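Local coordinates for BDI_3064 protein (Parabacteroides distasonis ATCC 8503, PDB 5Z06) that hydrolyses linear beta-1,2-glucan and beta-1,2-glucooligosaccharides of four or more units from the non-reducing end, releasing sophorose, at residues Leu87-Arg92 / Pro103-Arg108; Met97-Leu102 / Lys125-Gly130; Thr466-Met471 / Leu542-His547; Gly532-Ile537 / Leu617-Tyr622. One frame throughout, in Å; residues are numbered along the deposited sequence.

How the contacts relate
From the N terminus, strand 86-93 enters contact 1, the chain turns through the first half of contact 2 (97-102) and runs straight into 103-108, which closes contact 1. Contact 2 closes later, at 125-130, so the two cross. Their centres lie 14 Å apart, in a beta-sandwich: contact 1 joins its two sheets face to face, and contact 2 joins two loops at one end of it. Much further on, within the glycoamylase-like region, 466-471 opens contact 3 and 532-537 opens contact 4; 542-547 and 617-622 close them in that order, again crossing. Contact 3 packs a loop on helix 467-475 and contact 4 joins two buried loops, with P546 packed on Y622.

Contact 1: residues Leu87-Arg92 / Pro103-Arg108; sequences LSMQVR and PNIAIR
I105 meets L87 and M89 across the interior of a beta-sandwich, where strand 104-109 of a five-stranded antiparallel sheet faces strand 86-93 of a larger antiparallel sheet. No hydrogen bond joins the two segments, and even the nearest alpha carbons, L87 CA and I107 CA, are 9.4 Å apart, so side chains alone bridge the sheets. P103 leads into the strand and rests on I172 of strand 169-180, a neighbour of 86-93 in its own sheet. N104 is turned out of the interior, and its OD1 is hydrogen-bonded to N119 ND2, as suits a partly exposed amide. I105 then points inward and carries the contact. Its CG1 is anti to the backbone N (chi1 176°) and the chain stays extended, which drives the terminal CD1 across to the other sheet. There it meets L87 tip to tip, CD1 lying 3.8 Å from L87 CD2. A long branched aliphatic chain fits such a place, since it spans the gap with no polar atom to satisfy. A106, next along, points away and packs on Y117, following the in-and-out alternation of a strand. I107 turns inward again beside L87 but reaches it less closely. R108 faces the other side, where its NE forms a salt bridge with E69 OE2. V158 of strand 155-161 touches both L87 and I105. M89, whose side chain is about 11 Å from the bound calcium ion, also meets I105 tip to tip, with its SD 3.9 Å from I105 CD1.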
loop_
_atom_site.group_PDB
_atom_site.type_symbol
_atom_site.label_atom_id
_atom_site.label_comp_id
_atom_site.label_asym_id
_atom_site.label_seq_id
_atom_site.Cartn_x
_atom_site.Cartn_y
_atom_site.Cartn_z
ATOM N N LEU A 87 -8.078 -24.726 11.707
ATOM C CA LEU A 87 -8.822 -23.892 10.788
ATOM C C LEU A 87 -10.088 -23.506 11.510
ATOM O O LEU A 87 -10.982 -24.331 11.696
ATOM C CB LEU A 87 -9.151 -24.645 9.518
ATOM C CG LEU A 87 -10.119 -23.967 8.548
ATOM C CD1 LEU A 87 -9.505 -22.687 7.999
ATOM C CD2 LEU A 87 -10.441 -24.930 7.426
ATOM N N SER A 88 -10.150 -22.260 11.948
ATOM C CA SER A 88 -11.344 -21.721 12.563
ATOM C C SER A 88 -12.188 -20.960 11.530
ATOM O O SER A 88 -11.653 -20.256 10.684
ATOM C CB SER A 88 -10.969 -20.822 13.714
ATOM O OG SER A 88 -12.069 -20.045 14.130
ATOM N N MET A 89 -13.505 -21.152 11.584
ATOM C CA MET A 89 -14.461 -20.364 10.815
ATOM C C MET A 89 -15.657 -20.011 11.680
ATOM O O MET A 89 -15.859 -20.565 12.765
ATOM C CB MET A 89 -14.997 -21.144 9.627
ATOM C CG MET A 89 -14.035 -22.126 9.014
ATOM S SD MET A 89 -14.740 -22.742 7.492
ATOM C CE MET A 89 -15.979 -23.849 8.135
ATOM N N GLN A 90 -16.462 -19.101 11.162
ATOM C CA GLN A 90 -17.777 -18.838 11.689
ATOM C C GLN A 90 -18.716 -19.278 10.575
ATOM O O GLN A 90 -18.526 -18.883 9.420
ATOM C CB GLN A 90 -17.939 -17.363 12.012
ATOM C CG GLN A 90 -17.108 -16.910 13.200
ATOM C CD GLN A 90 -17.715 -17.251 14.543
ATOM O OE1 GLN A 90 -18.840 -17.745 14.642
ATOM N NE2 GLN A 90 -16.975 -16.967 15.595
ATOM N N VAL A 91 -19.701 -20.117 10.919
ATOM C CA VAL A 91 -20.602 -20.730 9.948
ATOM C C VAL A 91 -22.020 -20.439 10.398
ATOM O O VAL A 91 -22.368 -20.618 11.557
ATOM C CB VAL A 91 -20.376 -22.238 9.832
ATOM C CG1 VAL A 91 -21.185 -22.848 8.696
ATOM C CG2 VAL A 91 -18.912 -22.524 9.584
ATOM N N ARG A 92 -22.831 -19.959 9.472
ATOM C CA ARG A 92 -24.209 -19.645 9.759
ATOM C C ARG A 92 -25.062 -20.280 8.677
ATOM O O ARG A 92 -24.756 -20.176 7.491
ATOM C CB ARG A 92 -24.405 -18.146 9.784
ATOM C CG ARG A 92 -25.817 -17.687 10.087
ATOM C CD ARG A 92 -25.988 -16.264 9.620
ATOM N NE ARG A 92 -27.304 -15.719 9.906
ATOM C CZ ARG A 92 -27.624 -14.996 10.971
ATOM N NH1 ARG A 92 -26.732 -14.729 11.920
ATOM N NH2 ARG A 92 -28.862 -14.537 11.081
ATOM N N PRO A 103 -21.175 -28.698 3.359
ATOM C CA PRO A 103 -20.076 -29.018 2.463
ATOM C C PRO A 103 -19.000 -29.914 3.074
ATOM O O PRO A 103 -18.866 -30.010 4.287
ATOM C CB PRO A 103 -19.502 -27.641 2.111
ATOM C CG PRO A 103 -20.564 -26.663 2.475
ATOM C CD PRO A 103 -21.221 -27.256 3.658
ATOM N N ASN A 104 -18.281 -30.603 2.210
ATOM C CA ASN A 104 -16.996 -31.146 2.572
ATOM C C ASN A 104 -15.968 -30.032 2.403
ATOM O O ASN A 104 -16.125 -29.130 1.577
ATOM C CB ASN A 104 -16.620 -32.349 1.706
ATOM C CG ASN A 104 -17.556 -33.540 1.905
ATOM O OD1 ASN A 104 -18.247 -33.656 2.922
ATOM N ND2 ASN A 104 -17.587 -34.421 0.921
ATOM N N ILE A 105 -14.918 -30.116 3.204
ATOM C CA ILE A 105 -13.964 -29.051 3.330
ATOM C C ILE A 105 -12.572 -29.636 3.359
ATOM O O ILE A 105 -12.341 -30.661 3.984
ATOM C CB ILE A 105 -14.239 -28.166 4.570
ATOM C CG1 ILE A 105 -13.158 -27.100 4.723
ATOM C CG2 ILE A 105 -14.347 -28.987 5.845
ATOM C CD1 ILE A 105 -13.603 -25.969 5.631
ATOM N N ALA A 106 -11.669 -28.939 2.688
ATOM C CA ALA A 106 -10.308 -29.344 2.478
ATOM C C ALA A 106 -9.469 -28.087 2.379
ATOM O O ALA A 106 -9.981 -26.957 2.438
ATOM C CB ALA A 106 -10.181 -30.155 1.205
ATOM N N ILE A 107 -8.166 -28.277 2.276
ATOM C CA ILE A 107 -7.267 -27.159 2.070
ATOM C C ILE A 107 -6.568 -27.443 0.762
ATOM O O ILE A 107 -6.106 -28.559 0.543
ATOM C CB ILE A 107 -6.328 -26.960 3.273
ATOM C CG1 ILE A 107 -7.159 -26.400 4.433
ATOM C CG2 ILE A 107 -5.188 -26.003 2.919
ATOM C CD1 ILE A 107 -6.471 -26.334 5.782
ATOM N N ARG A 108 -6.567 -26.453 -0.122
ATOM C CA ARG A 108 -5.863 -26.557 -1.364
ATOM C C ARG A 108 -4.469 -26.019 -1.142
ATOM O O ARG A 108 -4.317 -24.910 -0.617
ATOM C CB ARG A 108 -6.535 -25.769 -2.484
ATOM C CG ARG A 108 -5.844 -26.004 -3.825
ATOM C CD ARG A 108 -6.461 -25.300 -5.026
ATOM N NE ARG A 108 -6.600 -23.865 -4.834
ATOM C CZ ARG A 108 -5.614 -22.964 -4.824
ATOM N NH1 ARG A 108 -4.332 -23.303 -4.949
ATOM N NH2 ARG A 108 -5.920 -21.693 -4.647
#

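Contact 2: residues Met97-Leu102 / Lys125-Gly130; sequences MNAAAL and KDTRPG
A99 and T127 join two loops, each shaped by an Asx turn whose flat side-chain group folds back on its own backbone. In 125-130 the carboxylate of D126 is used from both ends. OD1 accepts the backbone N of R128 at 2.9 Å on its anti side, with the donor tilted out of the carboxylate plane, while OD2 uses its syn lone pair to take R128 NE at 2.7 Å. This salt bridge is not coplanar, for OD2 stands 24° out of the guanidinium plane. In 97-102 the amide of N98 is approached over a face instead: the backbone N of A100 lies 3.0 Å from N98 OD1 and 67° out of the carbonyl plane. Asparagine and aspartate suit these places because their short chains reach a peptide N-H two residues on. The N98 turn opens a short 3-10 segment, 99-101, with A101 N bonded to N98 O.

The loops lie at one end of the beta-sandwich; 97-102 carries the chain from one sheet to the other, and 125-130 leads back. The small side chain of A99 lets the backbones come close, 6.8 Å between A99 CA and T127 CA, and glycine suits the positive phi of G130, whose backbone is hydrogen-bonded to L93. L93 also lies against both T127 and L102. The chi1 of T127 (57° for OG1) puts CG2 anti to the carbonyl carbon, and this methyl faces the opposing loop. CG2 lies 4.1 Å from A99 CB, and, more loosely, 4.4 Å from L102 CD1.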
loop_
_atom_site.group_PDB
_atom_site.type_symbol
_atom_site.label_atom_id
_atom_site.label_comp_id
_atom_site.label_asym_id
_atom_site.label_seq_id
_atom_site.Cartn_x
_atom_site.Cartn_y
_atom_site.Cartn_z
ATOM N N MET A 97 -31.310 -27.676 8.120
ATOM C CA MET A 97 -30.939 -28.572 7.044
ATOM C C MET A 97 -30.356 -29.827 7.614
ATOM O O MET A 97 -29.837 -29.840 8.723
ATOM C CB MET A 97 -29.892 -27.929 6.127
ATOM C CG MET A 97 -28.606 -27.506 6.835
ATOM S SD MET A 97 -27.417 -26.664 5.786
ATOM C CE MET A 97 -27.000 -27.942 4.611
ATOM N N ASN A 98 -30.429 -30.875 6.823
ATOM C CA ASN A 98 -29.676 -32.071 7.088
ATOM C C ASN A 98 -28.185 -31.688 7.129
ATOM O O ASN A 98 -27.622 -31.255 6.122
ATOM C CB ASN A 98 -29.984 -33.101 5.996
ATOM C CG ASN A 98 -29.036 -34.275 6.001
ATOM O OD1 ASN A 98 -28.400 -34.585 7.015
ATOM N ND2 ASN A 98 -28.931 -34.950 4.847
ATOM N N ALA A 99 -27.572 -31.847 8.304
ATOM C CA ALA A 99 -26.128 -31.637 8.500
ATOM C C ALA A 99 -25.231 -32.310 7.441
ATOM O O ALA A 99 -24.204 -31.766 7.068
ATOM C CB ALA A 99 -25.720 -32.088 9.901
ATOM N N ALA A 100 -25.617 -33.481 6.949
ATOM C CA ALA A 100 -24.849 -34.165 5.893
ATOM C C ALA A 100 -24.810 -33.432 4.537
ATOM O O ALA A 100 -23.967 -33.737 3.702
ATOM C CB ALA A 100 -25.390 -35.578 5.690
ATOM N N ALA A 101 -25.756 -32.522 4.305
ATOM C CA ALA A 101 -25.821 -31.742 3.061
ATOM C C ALA A 101 -24.838 -30.563 3.082
ATOM O O ALA A 101 -24.524 -30.002 2.026
ATOM C CB ALA A 101 -27.233 -31.233 2.829
ATOM N N LEU A 102 -24.364 -30.214 4.283
ATOM C CA LEU A 102 -23.269 -29.262 4.471
ATOM C C LEU A 102 -22.054 -29.674 3.670
ATOM O O LEU A 102 -21.907 -30.861 3.341
ATOM C CB LEU A 102 -22.849 -29.148 5.930
ATOM C CG LEU A 102 -23.819 -28.521 6.916
ATOM C CD1 LEU A 102 -23.291 -28.779 8.314
ATOM C CD2 LEU A 102 -23.957 -27.030 6.646
ATOM N N LYS A 125 -21.297 -28.500 16.232
ATOM C CA LYS A 125 -22.073 -29.048 17.347
ATOM C C LYS A 125 -23.544 -28.772 17.054
ATOM O O LYS A 125 -24.374 -29.668 17.042
ATOM C CB LYS A 125 -21.672 -28.381 18.678
ATOM C CG LYS A 125 -21.537 -29.338 19.857
ATOM C CD LYS A 125 -22.169 -28.755 21.119
ATOM C CE LYS A 125 -21.965 -29.651 22.337
ATOM N NZ LYS A 125 -20.766 -29.243 23.136
ATOM N N ASP A 126 -23.814 -27.511 16.757
ATOM C CA ASP A 126 -25.137 -26.953 16.669
ATOM C C ASP A 126 -25.377 -26.499 15.215
ATOM O O ASP A 126 -24.686 -25.608 14.725
ATOM C CB ASP A 126 -25.168 -25.775 17.651
ATOM C CG ASP A 126 -26.514 -25.127 17.762
ATOM O OD1 ASP A 126 -27.426 -25.467 16.984
ATOM O OD2 ASP A 126 -26.647 -24.256 18.648
ATOM N N THR A 127 -26.340 -27.127 14.537
ATOM C CA THR A 127 -26.767 -26.731 13.195
ATOM C C THR A 127 -28.072 -25.907 13.173
ATOM O O THR A 127 -28.754 -25.831 12.145
ATOM C CB THR A 127 -26.938 -27.973 12.298
ATOM O OG1 THR A 127 -27.867 -28.879 12.905
ATOM C CG2 THR A 127 -25.607 -28.676 12.101
ATOM N N ARG A 128 -28.414 -25.264 14.284
ATOM C CA ARG A 128 -29.530 -24.323 14.284
ATOM C C ARG A 128 -29.233 -23.180 13.312
ATOM O O ARG A 128 -28.137 -22.623 13.345
ATOM C CB ARG A 128 -29.751 -23.723 15.674
ATOM C CG ARG A 128 -30.707 -24.506 16.564
ATOM C CD ARG A 128 -30.342 -24.568 18.056
ATOM N NE ARG A 128 -29.305 -23.641 18.547
ATOM C CZ ARG A 128 -29.349 -22.302 18.510
ATOM N NH1 ARG A 128 -30.374 -21.644 17.969
ATOM N NH2 ARG A 128 -28.323 -21.605 19.001
ATOM N N PRO A 129 -30.213 -22.810 12.473
ATOM C CA PRO A 129 -30.022 -21.706 11.544
ATOM C C PRO A 129 -30.098 -20.316 12.198
ATOM O O PRO A 129 -30.526 -20.187 13.354
ATOM C CB PRO A 129 -31.191 -21.885 10.583
ATOM C CG PRO A 129 -32.294 -22.371 11.468
ATOM C CD PRO A 129 -31.600 -23.316 12.422
ATOM N N GLY A 130 -29.677 -19.294 11.448
ATOM C CA GLY A 130 -29.780 -17.903 11.881
ATOM C C GLY A 130 -28.893 -17.496 13.048
ATOM O O GLY A 130 -29.174 -16.504 13.742
#

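Contact 3: residues Thr466-Met471 / Leu542-His547; sequences TMITYM and LGLDPH
L544 presses its side chain onto the start of helix 467-475, meeting I468 and M471, in a loop-on-helix packing within the alpha-helical barrel domain expected of this six-hairpin glycosidase family. It has by far the most surface buried here, and it uses two parts of its chain. Its CB takes I468: the two side chains slide past one another in opposite directions, with I468 CD1 3.6 Å from L544 CB. Its CG, anti to the backbone N (chi1 -180°), carries CD2 out to the methionines. M471 crosses the leucine at about a right angle and lays its CG 3.8 Å from L544 CD2. Residues 467, 468 and 471 share one side of the helix, so a single compact leucine can touch all three; the methionines suit the place because their unbranched chains can bend round its methyl.

Around them the packing continues: I468 rests on F397 and Q400 of helix 392-408, M471 on Y486, and L544 on M688. Q400 OE1 also accepts the backbone N of L544, satisfying a buried polar atom beside the apolar cluster. M467 also crosses L544 at about a right angle, its SD 4.0 Å from L544 CD2.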
loop_
_atom_site.group_PDB
_atom_site.type_symbol
_atom_site.label_atom_id
_atom_site.label_comp_id
_atom_site.label_asym_id
_atom_site.label_seq_id
_atom_site.Cartn_x
_atom_site.Cartn_y
_atom_site.Cartn_z
ATOM N N THR A 466 14.748 7.428 -11.546
ATOM C CA THR A 466 16.010 7.591 -10.874
ATOM C C THR A 466 16.735 8.886 -11.201
ATOM O O THR A 466 17.923 8.987 -10.910
ATOM C CB THR A 466 16.953 6.401 -11.165
ATOM O OG1 THR A 466 17.520 6.518 -12.469
ATOM C CG2 THR A 466 16.204 5.072 -11.029
ATOM N N MET A 467 16.061 9.895 -11.768
ATOM C CA MET A 467 16.770 11.157 -12.073
ATOM C C MET A 467 17.440 11.772 -10.830
ATOM O O MET A 467 18.561 12.291 -10.921
ATOM C CB MET A 467 15.856 12.204 -12.693
ATOM C CG MET A 467 16.554 13.551 -12.904
ATOM S SD MET A 467 15.567 14.798 -13.733
ATOM C CE MET A 467 15.390 14.113 -15.368
ATOM N N ILE A 468 16.744 11.713 -9.700
ATOM C CA ILE A 468 17.204 12.353 -8.475
ATOM C C ILE A 468 18.427 11.639 -7.916
ATOM O O ILE A 468 19.203 12.233 -7.187
ATOM C CB ILE A 468 16.091 12.405 -7.389
ATOM C CG1 ILE A 468 16.429 13.399 -6.282
ATOM C CG2 ILE A 468 15.813 11.032 -6.767
ATOM C CD1 ILE A 468 16.228 14.830 -6.674
ATOM N N THR A 469 18.566 10.350 -8.244
ATOM C CA THR A 469 19.765 9.580 -7.917
ATOM C C THR A 469 21.004 10.190 -8.586
ATOM O O THR A 469 22.063 10.365 -7.954
ATOM C CB THR A 469 19.603 8.109 -8.325
ATOM O OG1 THR A 469 18.282 7.648 -7.984
ATOM C CG2 THR A 469 20.642 7.263 -7.634
ATOM N N TYR A 470 20.864 10.545 -9.849
ATOM C CA TYR A 470 21.939 11.254 -10.543
ATOM C C TYR A 470 22.075 12.669 -10.045
ATOM O O TYR A 470 23.171 13.148 -9.849
ATOM C CB TYR A 470 21.743 11.241 -12.050
ATOM C CG TYR A 470 22.180 9.948 -12.659
ATOM C CD1 TYR A 470 21.299 8.884 -12.781
ATOM C CD2 TYR A 470 23.496 9.779 -13.092
ATOM C CE1 TYR A 470 21.703 7.708 -13.354
ATOM C CE2 TYR A 470 23.911 8.593 -13.650
ATOM C CZ TYR A 470 23.017 7.563 -13.775
ATOM O OH TYR A 470 23.448 6.387 -14.327
ATOM N N MET A 471 20.953 13.323 -9.816
ATOM C CA MET A 471 20.984 14.684 -9.328
ATOM C C MET A 471 21.771 14.721 -8.040
ATOM O O MET A 471 22.734 15.473 -7.938
ATOM C CB MET A 471 19.590 15.220 -9.085
ATOM C CG MET A 471 18.806 15.437 -10.353
ATOM S SD MET A 471 19.315 16.940 -11.189
ATOM C CE MET A 471 19.116 16.323 -12.842
ATOM N N LEU A 542 9.661 15.287 -6.019
ATOM C CA LEU A 542 9.062 15.717 -4.761
ATOM C C LEU A 542 9.778 16.937 -4.251
ATOM O O LEU A 542 9.155 17.845 -3.698
ATOM C CB LEU A 542 9.138 14.606 -3.718
ATOM C CG LEU A 542 8.402 13.350 -4.156
ATOM C CD1 LEU A 542 8.482 12.314 -3.068
ATOM C CD2 LEU A 542 6.947 13.613 -4.494
ATOM N N GLY A 543 11.099 16.912 -4.424
ATOM C CA GLY A 543 12.009 17.953 -3.929
ATOM C C GLY A 543 12.586 18.700 -5.103
ATOM O O GLY A 543 12.449 19.896 -5.198
ATOM N N LEU A 544 13.207 17.975 -6.019
ATOM C CA LEU A 544 13.612 18.547 -7.262
ATOM C C LEU A 544 12.400 19.132 -7.959
ATOM O O LEU A 544 11.455 18.422 -8.304
ATOM C CB LEU A 544 14.273 17.513 -8.172
ATOM C CG LEU A 544 14.741 18.071 -9.518
ATOM C CD1 LEU A 544 15.730 19.230 -9.375
ATOM C CD2 LEU A 544 15.342 16.944 -10.342
ATOM N N ASP A 545 12.449 20.436 -8.156
ATOM C CA ASP A 545 11.363 21.161 -8.771
ATOM C C ASP A 545 11.543 21.031 -10.267
ATOM O O ASP A 545 12.479 21.609 -10.805
ATOM C CB ASP A 545 11.404 22.628 -8.343
ATOM C CG ASP A 545 10.227 23.425 -8.860
ATOM O OD1 ASP A 545 9.574 22.962 -9.797
ATOM O OD2 ASP A 545 9.951 24.517 -8.323
ATOM N N PRO A 546 10.667 20.276 -10.944
ATOM C CA PRO A 546 10.878 20.019 -12.358
ATOM C C PRO A 546 10.705 21.263 -13.257
ATOM O O PRO A 546 11.199 21.264 -14.394
ATOM C CB PRO A 546 9.819 18.949 -12.682
ATOM C CG PRO A 546 8.727 19.195 -11.722
ATOM C CD PRO A 546 9.406 19.676 -10.465
ATOM N N HIS A 547 10.004 22.282 -12.756
ATOM C CA HIS A 547 9.973 23.613 -13.364
ATOM C C HIS A 547 11.385 24.189 -13.476
ATOM O O HIS A 547 11.633 25.012 -14.328
ATOM C CB HIS A 547 9.197 24.638 -12.512
ATOM C CG HIS A 547 7.731 24.356 -12.329
ATOM N ND1 HIS A 547 6.785 24.703 -13.270
ATOM C CD2 HIS A 547 7.039 23.846 -11.277
ATOM C CE1 HIS A 547 5.579 24.386 -12.825
ATOM N NE2 HIS A 547 5.707 23.849 -11.625
#

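Contact 4: residues Gly532-Ile537 / Leu617-Tyr622; sequences GPLFFI and LASFPY
Y622 hands its hydroxyl proton to the backbone carbonyl of I537, with Y622 OH 2.6 Å from I537 O. The donor lies in the carbonyl plane, at a C=O...O angle of 148°. The carbonyl oxygen sits at the ring's edge, while the I537 side chain slides past the ring in the opposite direction and puts CD1 3.5 Å from Y622 CD2. With CG1 between the backbone N and the carbonyl carbon (chi1 68°), isoleucine sends this arm along the tyrosine. Beside them, L534 CD2 touches S619 OG at 3.3 Å. That hydroxyl is satisfied elsewhere, by hydrogen bonds with G615 O and H538 NE2, so a small serine can lie buried against a leucine methyl.

Both segments are irregular connections in the helical domain. A type I beta turn, L617 to F620, leads out of helix 614-617, and a further bond from Y622 N to S619 O, 2.9 Å long, sets the tyrosine beside S619. I537 N is bonded to L534 O, and both side chains face S619. With a phenylalanine in place of Y622, the buried I537 carbonyl and the amide of N560 would probably both lose their hydroxyl partner. N560 ND2 donates to Y622 OH from helix 556-573, whose F557 ring also meets the tyrosine, planes about 25° apart. The same helix covers I537 with M563 and A564, and its Q561 NE2 is hydrogen-bonded to Y622 O.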
loop_
_atom_site.group_PDB
_atom_site.type_symbol
_atom_site.label_atom_id
_atom_site.label_comp_id
_atom_site.label_asym_id
_atom_site.label_seq_id
_atom_site.Cartn_x
_atom_site.Cartn_y
_atom_site.Cartn_z
ATOM N N GLY A 532 6.046 5.626 -19.127
ATOM C CA GLY A 532 6.227 4.607 -18.139
ATOM C C GLY A 532 5.179 4.760 -17.046
ATOM O O GLY A 532 4.230 5.547 -17.177
ATOM N N PRO A 533 5.332 3.986 -15.961
ATOM C CA PRO A 533 4.463 4.186 -14.821
ATOM C C PRO A 533 4.514 5.631 -14.406
ATOM O O PRO A 533 5.588 6.251 -14.425
ATOM C CB PRO A 533 5.077 3.307 -13.740
ATOM C CG PRO A 533 5.943 2.327 -14.461
ATOM C CD PRO A 533 6.407 3.026 -15.688
ATOM N N LEU A 534 3.362 6.172 -14.046
ATOM C CA LEU A 534 3.290 7.588 -13.734
ATOM C C LEU A 534 4.078 8.013 -12.508
ATOM O O LEU A 534 4.362 9.199 -12.362
ATOM C CB LEU A 534 1.846 8.048 -13.602
ATOM C CG LEU A 534 1.572 9.536 -13.749
ATOM C CD1 LEU A 534 2.107 10.076 -15.063
ATOM C CD2 LEU A 534 0.067 9.773 -13.656
ATOM N N PHE A 535 4.456 7.082 -11.634
ATOM C CA PHE A 535 5.276 7.462 -10.476
ATOM C C PHE A 535 6.652 7.984 -10.867
ATOM O O PHE A 535 7.319 8.634 -10.061
ATOM C CB PHE A 535 5.391 6.329 -9.457
ATOM C CG PHE A 535 6.415 5.289 -9.793
ATOM C CD1 PHE A 535 7.734 5.447 -9.385
ATOM C CD2 PHE A 535 6.069 4.131 -10.470
ATOM C CE1 PHE A 535 8.696 4.483 -9.649
ATOM C CE2 PHE A 535 7.028 3.160 -10.755
ATOM C CZ PHE A 535 8.339 3.331 -10.335
ATOM N N PHE A 536 7.065 7.707 -12.102
ATOM C CA PHE A 536 8.259 8.304 -12.669
ATOM C C PHE A 536 8.281 9.839 -12.592
ATOM O O PHE A 536 9.350 10.423 -12.372
ATOM C CB PHE A 536 8.442 7.836 -14.115
ATOM C CG PHE A 536 8.902 6.408 -14.262
ATOM C CD1 PHE A 536 8.955 5.506 -13.190
ATOM C CD2 PHE A 536 9.266 5.956 -15.512
ATOM C CE1 PHE A 536 9.385 4.212 -13.385
ATOM C CE2 PHE A 536 9.704 4.663 -15.705
ATOM C CZ PHE A 536 9.772 3.792 -14.632
ATOM N N ILE A 537 7.128 10.484 -12.756
ATOM C CA ILE A 537 7.061 11.940 -12.617
ATOM C C ILE A 537 6.828 12.454 -11.183
ATOM O O ILE A 537 6.634 13.642 -10.962
ATOM C CB ILE A 537 6.051 12.568 -13.602
ATOM C CG1 ILE A 537 4.602 12.181 -13.261
ATOM C CG2 ILE A 537 6.409 12.157 -15.013
ATOM C CD1 ILE A 537 3.592 13.111 -13.851
ATOM N N LEU A 617 -3.123 11.482 -8.020
ATOM C CA LEU A 617 -3.129 12.396 -6.891
ATOM C C LEU A 617 -1.783 13.056 -6.703
ATOM O O LEU A 617 -1.709 14.256 -6.467
ATOM C CB LEU A 617 -3.574 11.678 -5.635
ATOM C CG LEU A 617 -5.006 11.148 -5.751
ATOM C CD1 LEU A 617 -5.276 10.225 -4.584
ATOM C CD2 LEU A 617 -6.014 12.281 -5.807
ATOM N N ALA A 618 -0.710 12.294 -6.852
ATOM C CA ALA A 618 0.626 12.865 -6.746
ATOM C C ALA A 618 1.027 13.610 -8.023
ATOM O O ALA A 618 2.108 14.182 -8.096
ATOM C CB ALA A 618 1.640 11.788 -6.399
ATOM N N SER A 619 0.166 13.567 -9.041
ATOM C CA SER A 619 0.348 14.356 -10.237
ATOM C C SER A 619 -0.221 15.754 -10.118
ATOM O O SER A 619 -0.112 16.522 -11.060
ATOM C CB SER A 619 -0.242 13.635 -11.450
ATOM O OG SER A 619 0.481 12.445 -11.684
ATOM N N PHE A 620 -0.819 16.090 -8.975
ATOM C CA PHE A 620 -1.402 17.410 -8.762
ATOM C C PHE A 620 -0.685 18.618 -9.379
ATOM O O PHE A 620 -1.316 19.389 -10.110
ATOM C CB PHE A 620 -1.658 17.679 -7.271
ATOM C CG PHE A 620 -3.093 17.751 -6.950
ATOM C CD1 PHE A 620 -3.794 18.905 -7.227
ATOM C CD2 PHE A 620 -3.777 16.632 -6.487
ATOM C CE1 PHE A 620 -5.153 18.976 -7.003
ATOM C CE2 PHE A 620 -5.132 16.690 -6.252
ATOM C CZ PHE A 620 -5.817 17.859 -6.512
ATOM N N PRO A 621 0.622 18.782 -9.128
ATOM C CA PRO A 621 1.282 20.010 -9.633
ATOM C C PRO A 621 1.302 20.114 -11.134
ATOM O O PRO A 621 1.402 21.201 -11.652
ATOM C CB PRO A 621 2.710 19.899 -9.119
ATOM C CG PRO A 621 2.717 18.800 -8.148
ATOM C CD PRO A 621 1.552 17.911 -8.411
ATOM N N TYR A 622 1.241 18.966 -11.805
ATOM C CA TYR A 622 1.221 18.896 -13.233
ATOM C C TYR A 622 -0.155 19.097 -13.832
ATOM O O TYR A 622 -0.309 19.813 -14.802
ATOM C CB TYR A 622 1.708 17.542 -13.670
ATOM C CG TYR A 622 3.055 17.182 -13.146
ATOM C CD1 TYR A 622 4.197 17.843 -13.597
ATOM C CD2 TYR A 622 3.211 16.163 -12.218
ATOM C CE1 TYR A 622 5.443 17.504 -13.121
ATOM C CE2 TYR A 622 4.457 15.801 -11.769
ATOM C CZ TYR A 622 5.576 16.476 -12.222
ATOM O OH TYR A 622 6.845 16.110 -11.794
#